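Local atomic coordinates of HNH endonuclease (Geobacter metallireducens, PDB entry 4H9D), a protein that is an HNH-family nicking endonuclease, described as manganese-dependent, that probably cuts one strand of DNA. Residues K81-L84 with P85-E89. Residues are numbered along the deposited sequence; the frame is centred on the assembly and turned at random.
Sequences KYLL and PVEWE
The main chain of L83 and L84 links the end of helix 74-82 to the start of helix 85-92, and L84, the N-cap residue, turns its carbonyl into the new helix, where L84 O accepts W88 N at 3.1 Å and E87 N at 2.7 Å. The bond to W88 is the straighter of the two, with an N-H...O angle of 163°; that to E87 is more bent. In the reverse direction the side chain of E87 folds back over the turn and takes the amide of L84, with L84 N to E87 OE1 at 3.1 Å. This is the backward half of a capping box; leucine at the N-cap has no side-chain acceptor to supply the other half. The amide reaches OE1 on its anti side, tilted from the carboxylate plane. In E87, CG sits anti to the carbonyl carbon (chi1 -58°) and the chain then runs extended, which brings the carboxylate back along L84. The two side chains lie side by side, with L84 CD2 beside E87 CG at 3.8 Å. L83 points toward helix 85-92: its CB lies 3.8 Å from E87 CB, and its CD1 comes to the edge of the W88 indole, 4.3 Å from CE3. That ring also meets Y40 edge-to-face and lies beside C76, one of the four cysteines that bind the zinc ion, joining helix 85-92 to the zinc-bearing part of the fold. E87 OE1 has a second, charged partner, R35 NH2 of the second subunit, in a salt bridge. One carboxylate oxygen thus serves both the helix cap and the subunit interface, and the arginine's positive charge would be expected to favour the ionised form of E87.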
# COMPACT_ATOMS: atom_id res chain seq x y z
N LYS A 81 8.87 -5.48 -2.47
CA LYS A 81 7.42 -5.67 -2.56
C LYS A 81 6.61 -4.43 -2.92
O LYS A 81 5.63 -4.53 -3.66
CB LYS A 81 6.87 -6.26 -1.26
CG LYS A 81 6.74 -7.79 -1.28
CD LYS A 81 6.06 -8.35 -0.02
CE LYS A 81 6.92 -8.21 1.23
NZ LYS A 81 7.28 -6.79 1.53
N TYR A 82 6.99 -3.27 -2.40
CA TYR A 82 6.24 -2.06 -2.71
C TYR A 82 6.86 -1.12 -3.74
O TYR A 82 6.30 -0.06 -4.01
CB TYR A 82 5.92 -1.30 -1.42
CG TYR A 82 7.08 -0.56 -0.78
CD1 TYR A 82 7.64 0.57 -1.38
CD2 TYR A 82 7.60 -0.98 0.45
CE1 TYR A 82 8.69 1.28 -0.77
CE2 TYR A 82 8.64 -0.28 1.08
CZ TYR A 82 9.18 0.85 0.47
OH TYR A 82 10.21 1.52 1.08
N LEU A 83 8.01 -1.47 -4.30
CA LEU A 83 8.62 -0.62 -5.32
C LEU A 83 8.35 -1.30 -6.65
O LEU A 83 8.40 -2.52 -6.73
CB LEU A 83 10.14 -0.51 -5.12
CG LEU A 83 10.79 0.26 -3.97
CD1 LEU A 83 12.29 0.34 -4.23
CD2 LEU A 83 10.23 1.65 -3.87
N LEU A 84 8.04 -0.53 -7.70
CA LEU A 84 7.77 -1.16 -8.99
C LEU A 84 9.10 -1.58 -9.60
O LEU A 84 10.14 -0.98 -9.32
CB LEU A 84 7.07 -0.22 -9.97
CG LEU A 84 5.83 0.64 -9.67
CD1 LEU A 84 4.75 -0.15 -8.96
CD2 LEU A 84 6.30 1.83 -8.87
N PRO A 85 9.09 -2.60 -10.47
CA PRO A 85 10.31 -3.09 -11.11
C PRO A 85 11.37 -2.05 -11.49
O PRO A 85 12.56 -2.37 -11.54
CB PRO A 85 9.77 -3.86 -12.33
CG PRO A 85 8.38 -3.29 -12.52
CD PRO A 85 7.90 -3.17 -11.11
N VAL A 86 10.96 -0.81 -11.74
CA VAL A 86 11.93 0.21 -12.12
C VAL A 86 12.50 0.99 -10.95
O VAL A 86 13.62 1.49 -11.03
CB VAL A 86 11.31 1.21 -13.11
CG1 VAL A 86 11.54 0.73 -14.53
CG2 VAL A 86 9.81 1.36 -12.83
N GLU A 87 11.73 1.11 -9.87
CA GLU A 87 12.21 1.82 -8.70
C GLU A 87 13.19 0.87 -8.00
O GLU A 87 14.16 1.30 -7.38
CB GLU A 87 11.05 2.16 -7.74
CG GLU A 87 9.92 3.02 -8.34
CD GLU A 87 8.80 3.35 -7.34
OE1 GLU A 87 8.22 2.42 -6.72
OE2 GLU A 87 8.49 4.56 -7.18
N TRP A 88 12.91 -0.43 -8.13
CA TRP A 88 13.75 -1.45 -7.53
C TRP A 88 15.13 -1.42 -8.16
O TRP A 88 16.13 -1.23 -7.47
CB TRP A 88 13.12 -2.83 -7.71
CG TRP A 88 13.94 -3.97 -7.18
CD1 TRP A 88 14.52 -4.97 -7.90
CD2 TRP A 88 14.28 -4.22 -5.80
NE1 TRP A 88 15.20 -5.83 -7.06
CE2 TRP A 88 15.07 -5.39 -5.77
CE3 TRP A 88 14.00 -3.57 -4.60
CZ2 TRP A 88 15.57 -5.92 -4.59
CZ3 TRP A 88 14.50 -4.10 -3.43
CH2 TRP A 88 15.28 -5.26 -3.43
N GLU A 89 15.18 -1.59 -9.48
CA GLU A 89 16.45 -1.55 -10.19
C GLU A 89 17.27 -0.38 -9.68
O GLU A 89 18.36 -0.57 -9.13
CB GLU A 89 16.23 -1.38 -11.70
CG GLU A 89 16.52 -2.63 -12.52
CD GLU A 89 15.52 -3.75 -12.30
OE1 GLU A 89 15.36 -4.18 -11.14
OE2 GLU A 89 14.90 -4.20 -13.28